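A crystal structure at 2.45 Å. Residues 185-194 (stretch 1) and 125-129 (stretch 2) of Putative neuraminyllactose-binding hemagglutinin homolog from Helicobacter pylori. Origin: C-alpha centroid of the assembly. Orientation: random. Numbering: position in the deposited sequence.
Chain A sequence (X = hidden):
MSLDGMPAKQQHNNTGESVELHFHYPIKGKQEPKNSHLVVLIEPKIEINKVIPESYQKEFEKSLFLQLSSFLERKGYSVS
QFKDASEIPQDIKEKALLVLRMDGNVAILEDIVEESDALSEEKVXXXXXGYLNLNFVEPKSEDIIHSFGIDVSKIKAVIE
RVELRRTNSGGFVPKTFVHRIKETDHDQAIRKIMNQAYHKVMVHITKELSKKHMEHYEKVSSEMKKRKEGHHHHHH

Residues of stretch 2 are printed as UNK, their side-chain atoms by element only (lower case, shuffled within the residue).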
# COMPACT_ATOMS: atom_id res chain seq x y z
N ASP A 185 -7.88 12.89 17.13
CA ASP A 185 -8.28 13.24 15.76
C ASP A 185 -7.26 12.65 14.77
O ASP A 185 -6.26 12.02 15.17
CB ASP A 185 -8.45 14.75 15.57
CG ASP A 185 -7.12 15.51 15.54
OD1 ASP A 185 -7.15 16.71 15.12
OD2 ASP A 185 -6.07 14.93 15.94
N HIS A 186 -7.51 12.87 13.48
CA HIS A 186 -6.67 12.32 12.43
C HIS A 186 -5.17 12.64 12.51
O HIS A 186 -4.36 11.71 12.50
CB HIS A 186 -7.26 12.64 11.06
CG HIS A 186 -8.67 12.15 10.88
ND1 HIS A 186 -9.08 10.90 11.28
CD2 HIS A 186 -9.76 12.76 10.37
CE1 HIS A 186 -10.36 10.75 11.01
NE2 HIS A 186 -10.80 11.86 10.46
N ASP A 187 -4.78 13.91 12.62
CA ASP A 187 -3.36 14.25 12.51
C ASP A 187 -2.51 13.63 13.60
O ASP A 187 -1.38 13.20 13.34
CB ASP A 187 -3.10 15.75 12.36
CG ASP A 187 -3.34 16.22 10.92
OD1 ASP A 187 -2.36 16.26 10.11
OD2 ASP A 187 -4.53 16.49 10.60
N GLN A 188 -3.08 13.51 14.79
CA GLN A 188 -2.45 12.78 15.88
C GLN A 188 -2.29 11.25 15.58
O GLN A 188 -1.28 10.62 15.91
CB GLN A 188 -3.20 13.09 17.19
CG GLN A 188 -2.53 12.66 18.48
CD GLN A 188 -1.40 13.57 18.98
OE1 GLN A 188 -0.86 13.35 20.07
NE2 GLN A 188 -1.02 14.56 18.18
N ALA A 189 -3.26 10.66 14.89
CA ALA A 189 -3.23 9.25 14.57
C ALA A 189 -2.17 8.95 13.48
O ALA A 189 -1.45 7.96 13.55
CB ALA A 189 -4.61 8.78 14.14
N ILE A 190 -2.11 9.85 12.49
CA ILE A 190 -1.11 9.85 11.43
C ILE A 190 0.32 9.86 12.00
O ILE A 190 1.18 9.06 11.62
CB ILE A 190 -1.33 11.07 10.50
CG1 ILE A 190 -2.64 10.89 9.74
CG2 ILE A 190 -0.17 11.27 9.57
CD1 ILE A 190 -3.06 12.05 8.89
N ARG A 191 0.54 10.77 12.93
CA ARG A 191 1.78 10.86 13.65
C ARG A 191 2.21 9.54 14.33
O ARG A 191 3.37 9.13 14.21
CB ARG A 191 1.72 12.05 14.62
CG ARG A 191 2.64 13.15 14.20
CD ARG A 191 2.10 14.56 14.33
NE ARG A 191 2.10 15.04 15.70
CZ ARG A 191 1.93 16.32 16.05
NH1 ARG A 191 1.78 17.28 15.14
NH2 ARG A 191 1.93 16.64 17.34
N LYS A 192 1.26 8.87 14.98
CA LYS A 192 1.47 7.57 15.66
C LYS A 192 1.75 6.45 14.70
O LYS A 192 2.68 5.67 14.91
CB LYS A 192 0.27 7.19 16.52
CG LYS A 192 0.13 7.97 17.84
CD LYS A 192 -0.84 7.31 18.78
CE LYS A 192 -2.23 7.93 18.67
NZ LYS A 192 -3.26 7.06 19.34
N ILE A 193 0.96 6.38 13.63
CA ILE A 193 1.11 5.34 12.64
C ILE A 193 2.45 5.44 11.94
O ILE A 193 3.15 4.43 11.79
CB ILE A 193 -0.08 5.37 11.63
CG1 ILE A 193 -1.33 4.78 12.33
CG2 ILE A 193 0.27 4.65 10.33
CD1 ILE A 193 -2.66 5.06 11.64
N MET A 194 2.81 6.67 11.54
CA MET A 194 4.09 6.95 10.88
C MET A 194 5.29 6.63 11.80
O MET A 194 6.27 6.09 11.32
CB MET A 194 4.20 8.41 10.38
CG MET A 194 3.04 8.96 9.58
SD MET A 194 3.61 9.66 8.05
CE MET A 194 3.84 8.09 7.24
N UNK A 125 -10.93 3.55 13.83
CA UNK A 125 -9.46 3.61 13.74
C UNK A 125 -9.03 4.23 12.42
O UNK A 125 -9.82 4.34 11.50
c UNK A 125 -9.04 1.45 12.48
c UNK A 125 -9.29 1.39 14.99
c UNK A 125 -8.81 2.21 13.79
c UNK A 125 -8.31 0.18 12.38
N UNK A 126 -7.78 4.66 12.36
CA UNK A 126 -7.09 4.87 11.12
C UNK A 126 -6.09 3.72 10.95
O UNK A 126 -5.64 3.14 11.94
c UNK A 126 -6.37 6.22 11.13
o UNK A 126 -6.88 8.56 11.16
c UNK A 126 -7.32 7.39 10.94
o UNK A 126 -8.51 7.15 10.59
N UNK A 127 -5.74 3.39 9.71
CA UNK A 127 -4.90 2.23 9.44
C UNK A 127 -4.07 2.46 8.19
O UNK A 127 -4.59 2.96 7.20
c UNK A 127 -6.49 -1.61 7.25
c UNK A 127 -5.76 0.96 9.25
s UNK A 127 -5.96 -1.91 8.89
c UNK A 127 -4.95 -0.38 9.13
N UNK A 128 -2.81 2.04 8.24
CA UNK A 128 -1.95 2.19 7.10
C UNK A 128 -1.99 1.05 6.09
O UNK A 128 -2.40 -0.09 6.37
c UNK A 128 -0.53 2.26 7.60
o UNK A 128 -0.19 0.94 7.98
N UNK A 129 -1.48 1.36 4.90
CA UNK A 129 -1.09 0.36 3.92
C UNK A 129 0.23 0.85 3.35
O UNK A 129 0.69 1.95 3.67
c UNK A 129 -2.15 0.25 2.82
o UNK A 129 -2.09 1.37 1.97

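Stretch 2 is an extended strand that runs alongside the helix of residues 186-194, and its side chains alternate between the helix and the other direction.

Position 125 carries four side-chain carbons and no heteroatom. The chain forks at its first carbon, and one arm is two carbons long. Its CA-to-CB bond points away from the helix, and its closest side-chain approach to stretch 1 is 7.1 Å, from CB to CD1 of Ile 193. A beta-branched, four-carbon aliphatic group is isoleucine, so this is Ile 125, with chi1 in the p well and chi2 in t.

At position 126 the side chain consists of two carbons, the second of which bears two oxygens. Its CA-to-CB bond points toward the helix, and one oxygen lies 3.2 Å from ND1 of His 186 and 3.8 Å from CB of Ala 189. A carboxylate one carbon removed from CA identifies Asp 126. The oxygen near the imidazole is OD2, which accepts a hydrogen bond from His 186 ND1; the other, OD1, is hydrogen-bonded elsewhere in the structure.

Position 127 has an unbranched chain of two carbons, a sulfur and a terminal carbon. Its CA-to-CB bond points away from the helix, and what reaches stretch 1 is its backbone: N lies 4.0 Å from CD1 of Ile 193. The thioether marks it as Met 127.

Position 128 holds one carbon followed by one oxygen, a hydroxymethyl group. Its CA-to-CB bond points toward the helix, where its CB packs 3.7 Å from CG2 of Ile 193. It is therefore Ser 128, and its OG is hydrogen-bonded elsewhere in the structure.

Position 129 shows the same pair of atoms, one carbon and one oxygen. It lies out of reach of the helix, its CB staying 9.0 Å from CG2 of Ile 193. It is Ser 129.

The contact thus combines a polar end with an apolar one. Helix and strand run at 40° to each other, their axes approaching to 9.0 Å, and His 186, Ala 189 and Ile 193 supply the helical side of the contact. Ala 189 pairs in register with Asp 126, their CA atoms 6.8 Å apart; its single methyl lies beside the carboxylate while His 186 reaches in from the preceding turn to bond it. One turn further on, Ile 193 spans the strand from Asp 126 to Ser 128: its CD1 lies 3.6 Å from O of Asp 126, while its CG2 rests against Ser 128. Packing around this isoleucine complements the single hydrogen bond between the stretches.

Stretch 2 125-129: IDMSS
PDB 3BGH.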